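Local coordinates for stress-induced-phosphoprotein 1 (Caenorhabditis elegans, PDB 4GCN), which acts as an Hsp70/Hsp90-organising co-chaperone that binds Hsp90 and inhibits its ATPase activity, and is represented here by its N-terminal tetratricopeptide repeat domain, at residues K20-E25 and Y52-K57; K80-A85 and L110-D115. All coordinates share one frame; numbering follows the deposited sequence.

Contact 1: K20-E25 and Y52-K57; sequences KQKDFE and YFEEKK
Glu54 sets its CG anti to the backbone N (chi1 -163°) and runs on extended, so that its carboxylate passes the ring edge of Phe24 to reach Lys22. Lys22, its chain bent at chi2 and chi4, crosses the glutamate at about a right angle and brings NZ to 2.8 Å from Glu54 OE2 in a hydrogen-bonded salt bridge. OE2 accepts on its syn lone pair, the side of OE1, and a water ties the two groups a second time, accepting from Lys22 NZ and donating to Glu54 OE1. Phe24 CG lies anti to its own carbonyl carbon, which aims the ring at the other segment. The ring tip meets the glutamate's aliphatic part, Phe24 CZ standing 3.6 Å from Glu54 CG. Over one face, the carbonyl O of Lys22 lies 3.9 Å above the ring plane of Phe24. These groups join the turn between helices 3-20 and 24-37 of the first TPR to the end of helix 42-54, the first helix of the second TPR. Helices 3-20 and 42-54 each finish in a Schellman motif, with Lys22 and Lys56 at positive phi. Glu55 runs antiparallel to the Phe24 side chain, with Glu55 CG 3.8 Å from Phe24 CD2. Its OE2 is hydrogen-bonded to His28 NE2, and Glu55 OE1 forms a salt bridge with Lys57 NZ at 3.6 Å, a charge that would be expected to ease the repulsion from Glu25, whose OE2 is 4.2 Å from Glu55 OE1. Tyr19 of helix 3-20 touches both Phe24 and Glu54.

Contact 2: K80-A85 and L110-D115; sequences KLIAKA and LSEFRD
The backbones come closest at Ala83 and Glu112, whose CA atoms are 5.3 Å apart, just where helix 99-112 ends and Phe113 leaves helical geometry (phi -154°, psi 120°). The small Ala83 side chain permits this approach: its CB meets Phe113 CB at 3.4 Å and Glu112 CB at 3.9 Å. Phe113 holds CG anti to its backbone N (chi1 177°), which lays the ring alongside Lys80. There Lys80 CG rests over one ring face in a CH-pi contact, 4.1 Å from the centroid of the Phe113 ring and displaced toward the rim. Lys80 CD comes next to Phe113 CE1, after which bends at chi3 and chi4 turn the ammonium away to a salt bridge with Asp78. Glu112 also has CG anti to N, but a bend at chi2 turns its carboxylate toward Ile82, with OE1 3.7 Å from Ile82 CG2. Glu112 CG lies 3.7 Å from Ala83 N, so both the CG and the OE1 end of the side chain touch helix 79-95, and OE2 has a long, weak ion pair with Arg73. The contact joins the two antiparallel helices of the third TPR, 79-95 and 99-112, at the end far from their connecting turn. Tyr79 touches both Glu112 and Phe113, Ile82 also packs on Ile42 of helix 42-54, and Leu110 leans on helix 116-126.

In the fold
Contact 1 joins TPR 1 to TPR 2, whereas contact 2 pairs the two helices within TPR 3, so one packs between repeats and the other within a repeat. They follow one another along the chain and lie on opposite sides of its centre, with their own centres 23 Å apart and nearest atoms about 9 Å apart. Helix 42-54 links them: its end carries half of contact 1, while Ile42 at its start touches Ile82 of contact 2. Phe53, next to Glu54, also reaches Asn91 and Lys95 on helix 79-95. The whole protein binds the C-terminal MEEVD pentapeptide of Hsp90; this chain is its N-terminal TPR domain, and no peptide takes part in either contact.

Contact 1: K20-E25 and Y52-K57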
ATOM      1  N   LYS A  20      10.509  -9.731   5.958  1.00 32.17           N
ATOM      2  CA  LYS A  20      10.481 -10.215   7.333  1.00 34.17           C
ATOM      3  C   LYS A  20      11.848 -10.185   8.016  1.00 33.10           C
ATOM      4  O   LYS A  20      11.936 -10.130   9.234  1.00 35.91           O
ATOM      5  CB  LYS A  20       9.956 -11.649   7.367  1.00 34.25           C
ATOM      6  CG  LYS A  20       8.477 -11.763   7.067  1.00 35.38           C
ATOM      7  CD  LYS A  20       8.138 -13.249   7.076  1.00 36.51           C
ATOM      8  CE  LYS A  20       6.682 -13.518   6.762  1.00 36.61           C
ATOM      9  NZ  LYS A  20       6.547 -15.011   6.790  1.00 35.78           N
ATOM     10  N   GLN A  21      12.917 -10.217   7.238  1.00 32.66           N
ATOM     11  CA  GLN A  21      14.284 -10.139   7.826  1.00 33.52           C
ATOM     12  C   GLN A  21      14.838  -8.717   7.778  1.00 32.46           C
ATOM     13  O   GLN A  21      16.013  -8.483   8.110  1.00 33.00           O
ATOM     14  CB  GLN A  21      15.266 -11.055   7.106  1.00 32.74           C
ATOM     15  CG  GLN A  21      14.873 -12.498   7.214  1.00 34.85           C
ATOM     16  CD  GLN A  21      15.770 -13.364   6.388  1.00 35.41           C
ATOM     17  OE1 GLN A  21      16.833 -13.741   6.823  1.00 37.05           O
ATOM     18  NE2 GLN A  21      15.322 -13.697   5.187  1.00 36.84           N
ATOM     19  N   LYS A  22      13.997  -7.781   7.356  1.00 34.44           N
ATOM     20  CA  LYS A  22      14.421  -6.409   7.198  1.00 34.66           C
ATOM     21  C   LYS A  22      15.483  -6.277   6.135  1.00 35.56           C
ATOM     22  O   LYS A  22      16.318  -5.363   6.191  1.00 34.26           O
ATOM     23  CB  LYS A  22      14.947  -5.837   8.514  1.00 37.98           C
ATOM     24  CG  LYS A  22      13.973  -5.068   9.341  1.00 42.92           C
ATOM     25  CD  LYS A  22      12.906  -5.865   9.988  1.00 43.50           C
ATOM     26  CE  LYS A  22      12.433  -5.172  11.284  1.00 45.99           C
ATOM     27  NZ  LYS A  22      10.922  -5.126  11.217  1.00 45.62           N
ATOM     28  N   ASP A  23      15.418  -7.140   5.127  1.00 33.29           N
ATOM     29  CA  ASP A  23      16.240  -6.989   3.982  1.00 33.77           C
ATOM     30  C   ASP A  23      15.413  -6.269   2.949  1.00 31.73           C
ATOM     31  O   ASP A  23      14.817  -6.886   2.061  1.00 29.24           O
ATOM     32  CB  ASP A  23      16.670  -8.322   3.429  1.00 36.94           C
ATOM     33  CG  ASP A  23      17.692  -8.175   2.329  1.00 41.46           C
ATOM     34  OD1 ASP A  23      17.754  -7.098   1.683  1.00 41.85           O
ATOM     35  OD2 ASP A  23      18.387  -9.161   2.101  1.00 41.83           O
ATOM     36  N   PHE A  24      15.362  -4.959   3.069  1.00 31.12           N
ATOM     37  CA  PHE A  24      14.448  -4.202   2.215  1.00 30.18           C
ATOM     38  C   PHE A  24      14.798  -4.163   0.731  1.00 30.21           C
ATOM     39  O   PHE A  24      13.885  -4.136  -0.120  1.00 26.11           O
ATOM     40  CB  PHE A  24      14.213  -2.780   2.741  1.00 31.66           C
ATOM     41  CG  PHE A  24      13.801  -2.726   4.206  1.00 32.22           C
ATOM     42  CD1 PHE A  24      12.753  -3.441   4.659  1.00 34.76           C
ATOM     43  CD2 PHE A  24      14.497  -1.938   5.109  1.00 38.47           C
ATOM     44  CE1 PHE A  24      12.368  -3.388   6.005  1.00 35.45           C
ATOM     45  CE2 PHE A  24      14.136  -1.894   6.440  1.00 37.20           C
ATOM     46  CZ  PHE A  24      13.059  -2.631   6.877  1.00 35.60           C
ATOM     47  N   GLU A  25      16.081  -4.145   0.410  1.00 32.76           N
ATOM     48  CA  GLU A  25      16.532  -4.171  -0.994  0.60 35.93           C
ATOM     49  C   GLU A  25      16.038  -5.411  -1.750  1.00 34.39           C
ATOM     50  O   GLU A  25      15.478  -5.323  -2.847  1.00 34.14           O
ATOM     51  CB  GLU A  25      18.074  -4.116  -1.066  0.60 39.52           C
ATOM     52  CG  GLU A  25      18.686  -2.769  -0.735  0.60 42.97           C
ATOM     53  CD  GLU A  25      18.545  -2.353   0.729  0.60 45.44           C
ATOM     54  OE1 GLU A  25      18.551  -3.245   1.630  0.60 42.93           O
ATOM     55  OE2 GLU A  25      18.418  -1.119   0.960  0.60 44.04           O
ATOM     56  N   TYR A  52       8.578   0.661   1.612  1.00 25.12           N
ATOM     57  CA  TYR A  52       8.998   2.055   1.559  1.00 25.35           C
ATOM     58  C   TYR A  52       8.742   2.793   2.862  1.00 25.48           C
ATOM     59  O   TYR A  52       9.569   3.544   3.288  1.00 25.50           O
ATOM     60  CB  TYR A  52       8.357   2.832   0.407  1.00 23.27           C
ATOM     61  CG  TYR A  52       8.904   2.531  -0.973  1.00 27.25           C
ATOM     62  CD1 TYR A  52      10.291   2.552  -1.229  1.00 27.63           C
ATOM     63  CD2 TYR A  52       8.050   2.222  -2.026  1.00 25.71           C
ATOM     64  CE1 TYR A  52      10.790   2.353  -2.508  1.00 29.44           C
ATOM     65  CE2 TYR A  52       8.532   1.976  -3.283  1.00 26.57           C
ATOM     66  CZ  TYR A  52       9.888   2.011  -3.511  1.00 29.99           C
ATOM     67  OH  TYR A  52      10.329   1.715  -4.753  1.00 29.10           O
ATOM     68  N   PHE A  53       7.625   2.522   3.503  1.00 23.79           N
ATOM     69  CA  PHE A  53       7.282   3.166   4.740  1.00 25.80           C
ATOM     70  C   PHE A  53       8.298   2.807   5.829  1.00 25.09           C
ATOM     71  O   PHE A  53       8.759   3.706   6.536  1.00 26.70           O
ATOM     72  CB  PHE A  53       5.864   2.727   5.179  1.00 27.63           C
ATOM     73  CG  PHE A  53       5.328   3.480   6.347  1.00 25.50           C
ATOM     74  CD1 PHE A  53       4.530   4.574   6.145  1.00 25.07           C
ATOM     75  CD2 PHE A  53       5.620   3.077   7.634  1.00 27.93           C
ATOM     76  CE1 PHE A  53       4.032   5.274   7.215  1.00 28.00           C
ATOM     77  CE2 PHE A  53       5.137   3.760   8.715  1.00 30.90           C
ATOM     78  CZ  PHE A  53       4.343   4.869   8.500  1.00 29.42           C
ATOM     79  N   GLU A  54       8.676   1.531   5.919  1.00 25.73           N
ATOM     80  CA  GLU A  54       9.685   1.110   6.938  0.50 26.37           C
ATOM     81  C   GLU A  54      11.052   1.678   6.643  1.00 28.81           C
ATOM     82  O   GLU A  54      11.786   1.920   7.591  1.00 29.86           O
ATOM     83  CB  GLU A  54       9.771  -0.414   7.201  0.50 27.78           C
ATOM     84  CG  GLU A  54      10.495  -0.747   8.513  0.50 27.41           C
ATOM     85  CD  GLU A  54      10.267  -2.149   9.069  0.50 29.84           C
ATOM     86  OE1 GLU A  54       9.309  -2.809   8.633  0.50 28.70           O
ATOM     87  OE2 GLU A  54      11.039  -2.609   9.981  0.50 26.99           O
ATOM     88  N   GLU A  55      11.361   1.940   5.366  1.00 27.36           N
ATOM     89  CA  GLU A  55      12.595   2.592   4.937  1.00 28.27           C
ATOM     90  C   GLU A  55      12.613   4.099   5.148  1.00 28.91           C
ATOM     91  O   GLU A  55      13.635   4.766   4.867  1.00 28.49           O
ATOM     92  CB  GLU A  55      12.780   2.355   3.419  1.00 28.24           C
ATOM     93  CG  GLU A  55      13.217   0.960   3.027  1.00 32.67           C
ATOM     94  CD  GLU A  55      13.430   0.839   1.523  1.00 32.44           C
ATOM     95  OE1 GLU A  55      14.586   0.714   1.095  1.00 36.44           O
ATOM     96  OE2 GLU A  55      12.463   0.921   0.768  1.00 33.71           O
ATOM     97  N   LYS A  56      11.481   4.641   5.561  1.00 27.13           N
ATOM     98  CA  LYS A  56      11.259   6.078   5.696  1.00 28.82           C
ATOM     99  C   LYS A  56      11.289   6.810   4.339  1.00 27.12           C
ATOM    100  O   LYS A  56      11.573   8.006   4.273  1.00 26.49           O
ATOM    101  CB  LYS A  56      12.243   6.699   6.689  1.00 32.31           C
ATOM    102  CG  LYS A  56      12.165   6.154   8.093  1.00 35.98           C
ATOM    103  CD  LYS A  56      13.153   6.913   8.953  1.00 39.60           C
ATOM    104  CE  LYS A  56      12.872   6.800  10.429  1.00 45.25           C
ATOM    105  NZ  LYS A  56      12.860   5.371  10.782  1.00 43.03           N
ATOM    106  N   LYS A  57      11.014   6.070   3.271  1.00 24.85           N
ATOM    107  CA  LYS A  57      10.822   6.655   1.939  1.00 26.07           C
ATOM    108  C   LYS A  57       9.344   6.977   1.827  1.00 23.62           C
ATOM    109  O   LYS A  57       8.607   6.279   1.152  1.00 23.10           O
ATOM    110  CB  LYS A  57      11.291   5.642   0.857  1.00 26.93           C
ATOM    111  CG  LYS A  57      12.806   5.428   0.925  1.00 31.81           C
ATOM    112  CD  LYS A  57      13.371   4.524  -0.146  1.00 32.97           C
ATOM    113  CE  LYS A  57      14.828   4.281   0.179  1.00 38.23           C
ATOM    114  NZ  LYS A  57      15.473   3.546  -0.904  1.00 42.13           N
TER
HETATM  115  O   HOH W   1       9.741  -5.784   8.419  1.00 51.45           O

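Contact 2: K80-A85 and L110-D115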
ATOM      1  N   LYS A  80     -11.726  -3.203   0.404  1.00 24.18           N
ATOM      2  CA  LYS A  80     -11.048  -3.104   1.715  1.00 24.09           C
ATOM      3  C   LYS A  80      -9.536  -2.921   1.591  1.00 24.60           C
ATOM      4  O   LYS A  80      -8.914  -2.260   2.399  1.00 24.48           O
ATOM      5  CB  LYS A  80     -11.452  -4.240   2.673  1.00 24.72           C
ATOM      6  CG  LYS A  80     -12.961  -4.241   2.936  1.00 25.98           C
ATOM      7  CD  LYS A  80     -13.584  -5.382   3.744  1.00 28.99           C
ATOM      8  CE  LYS A  80     -13.487  -6.803   3.122  1.00 32.72           C
ATOM      9  NZ  LYS A  80     -13.955  -6.961   1.687  1.00 30.62           N
ATOM     10  N   LEU A  81      -8.951  -3.502   0.553  1.00 24.83           N
ATOM     11  CA  LEU A  81      -7.498  -3.415   0.271  1.00 23.36           C
ATOM     12  C   LEU A  81      -7.180  -2.081  -0.376  1.00 19.85           C
ATOM     13  O   LEU A  81      -6.090  -1.534  -0.234  1.00 21.10           O
ATOM     14  CB  LEU A  81      -7.094  -4.579  -0.670  1.00 23.73           C
ATOM     15  CG  LEU A  81      -7.479  -5.960  -0.176  1.00 26.79           C
ATOM     16  CD1 LEU A  81      -7.030  -6.942  -1.253  1.00 28.81           C
ATOM     17  CD2 LEU A  81      -6.846  -6.211   1.207  1.00 25.63           C
ATOM     18  N   ILE A  82      -8.136  -1.521  -1.117  1.00 23.30           N
ATOM     19  CA  ILE A  82      -8.014  -0.137  -1.568  1.00 20.02           C
ATOM     20  C   ILE A  82      -8.082   0.850  -0.362  1.00 24.09           C
ATOM     21  O   ILE A  82      -7.262   1.774  -0.277  1.00 21.88           O
ATOM     22  CB  ILE A  82      -9.102   0.215  -2.632  1.00 21.30           C
ATOM     23  CG1 ILE A  82      -8.952  -0.686  -3.864  1.00 22.87           C
ATOM     24  CG2 ILE A  82      -9.043   1.703  -2.931  1.00 22.68           C
ATOM     25  CD1 ILE A  82     -10.128  -0.528  -4.904  1.00 21.29           C
ATOM     26  N   ALA A  83      -8.980   0.627   0.608  1.00 23.42           N
ATOM     27  CA  ALA A  83      -9.014   1.425   1.842  1.00 22.15           C
ATOM     28  C   ALA A  83      -7.684   1.383   2.590  1.00 23.57           C
ATOM     29  O   ALA A  83      -7.229   2.426   3.100  1.00 22.70           O
ATOM     30  CB  ALA A  83     -10.131   0.944   2.765  1.00 22.64           C
ATOM     31  N   LYS A  84      -7.097   0.189   2.710  1.00 23.59           N
ATOM     32  CA  LYS A  84      -5.776   0.032   3.358  1.00 23.62           C
ATOM     33  C   LYS A  84      -4.715   0.873   2.667  1.00 23.01           C
ATOM     34  O   LYS A  84      -3.941   1.500   3.374  1.00 23.89           O
ATOM     35  CB  LYS A  84      -5.328  -1.389   3.372  1.00 26.38           C
ATOM     36  CG  LYS A  84      -3.977  -1.598   4.075  1.00 30.06           C
ATOM     37  CD  LYS A  84      -3.715  -3.088   4.360  1.00 36.64           C
ATOM     38  CE  LYS A  84      -3.478  -3.902   3.066  1.00 35.12           C
ATOM     39  NZ  LYS A  84      -3.398  -5.378   3.334  1.00 35.72           N
ATOM     40  N   ALA A  85      -4.707   0.933   1.330  1.00 22.65           N
ATOM     41  CA  ALA A  85      -3.739   1.729   0.610  1.00 23.69           C
ATOM     42  C   ALA A  85      -3.916   3.179   0.995  1.00 24.48           C
ATOM     43  O   ALA A  85      -2.928   3.900   1.177  1.00 24.59           O
ATOM     44  CB  ALA A  85      -3.854   1.583  -0.924  1.00 23.06           C
ATOM     45  N   LEU A 110     -11.687   6.286   4.831  1.00 21.94           N
ATOM     46  CA  LEU A 110     -12.847   5.995   5.627  1.00 22.09           C
ATOM     47  C   LEU A 110     -14.080   5.844   4.758  1.00 22.92           C
ATOM     48  O   LEU A 110     -14.998   5.075   5.053  1.00 21.26           O
ATOM     49  CB  LEU A 110     -13.117   7.142   6.618  1.00 22.89           C
ATOM     50  CG  LEU A 110     -12.140   7.190   7.768  1.00 22.73           C
ATOM     51  CD1 LEU A 110     -12.411   8.407   8.640  1.00 26.05           C
ATOM     52  CD2 LEU A 110     -12.335   5.877   8.579  1.00 22.21           C
ATOM     53  N   SER A 111     -14.130   6.609   3.702  1.00 21.53           N
ATOM     54  CA  SER A 111     -15.279   6.528   2.791  1.00 24.34           C
ATOM     55  C   SER A 111     -15.211   5.203   2.015  1.00 24.50           C
ATOM     56  O   SER A 111     -16.222   4.644   1.616  1.00 25.08           O
ATOM     57  CB  SER A 111     -15.272   7.745   1.789  1.00 23.80           C
ATOM     58  OG  SER A 111     -15.586   9.003   2.387  1.00 24.15           O
ATOM     59  N   GLU A 112     -14.023   4.722   1.742  1.00 22.36           N
ATOM     60  CA  GLU A 112     -13.867   3.423   1.087  1.00 24.03           C
ATOM     61  C   GLU A 112     -14.308   2.237   2.029  1.00 26.43           C
ATOM     62  O   GLU A 112     -15.032   1.310   1.629  1.00 26.33           O
ATOM     63  CB  GLU A 112     -12.419   3.259   0.654  1.00 22.70           C
ATOM     64  CG  GLU A 112     -12.160   2.270  -0.491  1.00 24.01           C
ATOM     65  CD  GLU A 112     -12.608   2.737  -1.864  1.00 23.75           C
ATOM     66  OE1 GLU A 112     -12.698   1.871  -2.790  1.00 24.15           O
ATOM     67  OE2 GLU A 112     -12.822   3.926  -2.037  1.00 25.21           O
ATOM     68  N   PHE A 113     -13.859   2.302   3.263  1.00 24.37           N
ATOM     69  CA  PHE A 113     -14.153   1.262   4.256  1.00 27.05           C
ATOM     70  C   PHE A 113     -14.081   1.896   5.657  1.00 28.27           C
ATOM     71  O   PHE A 113     -13.025   2.407   6.034  1.00 28.04           O
ATOM     72  CB  PHE A 113     -13.138   0.118   4.196  1.00 26.86           C
ATOM     73  CG  PHE A 113     -13.360  -0.949   5.254  1.00 28.85           C
ATOM     74  CD1 PHE A 113     -14.498  -1.705   5.262  1.00 31.28           C
ATOM     75  CD2 PHE A 113     -12.450  -1.123   6.262  1.00 33.27           C
ATOM     76  CE1 PHE A 113     -14.744  -2.654   6.242  1.00 34.01           C
ATOM     77  CE2 PHE A 113     -12.656  -2.076   7.256  1.00 35.37           C
ATOM     78  CZ  PHE A 113     -13.802  -2.852   7.243  1.00 36.01           C
ATOM     79  N   ARG A 114     -15.186   1.847   6.405  1.00 29.49           N
ATOM     80  CA  ARG A 114     -15.261   2.565   7.685  1.00 33.86           C
ATOM     81  C   ARG A 114     -14.407   1.845   8.747  1.00 34.57           C
ATOM     82  O   ARG A 114     -14.799   0.839   9.286  1.00 42.24           O
ATOM     83  CB  ARG A 114     -16.702   2.705   8.136  1.00 39.04           C
ATOM     84  CG  ARG A 114     -16.962   3.872   9.109  1.00 46.55           C
ATOM     85  CD  ARG A 114     -18.139   3.595  10.058  1.00 55.24           C
ATOM     86  NE  ARG A 114     -17.719   3.409  11.460  1.00 60.93           N
ATOM     87  CZ  ARG A 114     -17.830   4.315  12.450  1.00 65.63           C
ATOM     88  NH1 ARG A 114     -18.376   5.525  12.255  1.00 64.71           N
ATOM     89  NH2 ARG A 114     -17.393   4.002  13.674  1.00 64.45           N
ATOM     90  N   ASP A 115     -13.205   2.309   8.994  1.00 29.84           N
ATOM     91  CA  ASP A 115     -12.363   1.741  10.041  1.00 29.12           C
ATOM     92  C   ASP A 115     -12.679   2.474  11.355  1.00 30.66           C
ATOM     93  O   ASP A 115     -12.426   3.674  11.479  1.00 29.62           O
ATOM     94  CB  ASP A 115     -10.900   1.871   9.620  1.00 28.36           C
ATOM     95  CG  ASP A 115      -9.945   1.233  10.601  1.00 34.80           C
ATOM     96  OD1 ASP A 115      -9.748   1.786  11.691  1.00 33.34           O
ATOM     97  OD2 ASP A 115      -9.394   0.157  10.283  1.00 41.04           O
TER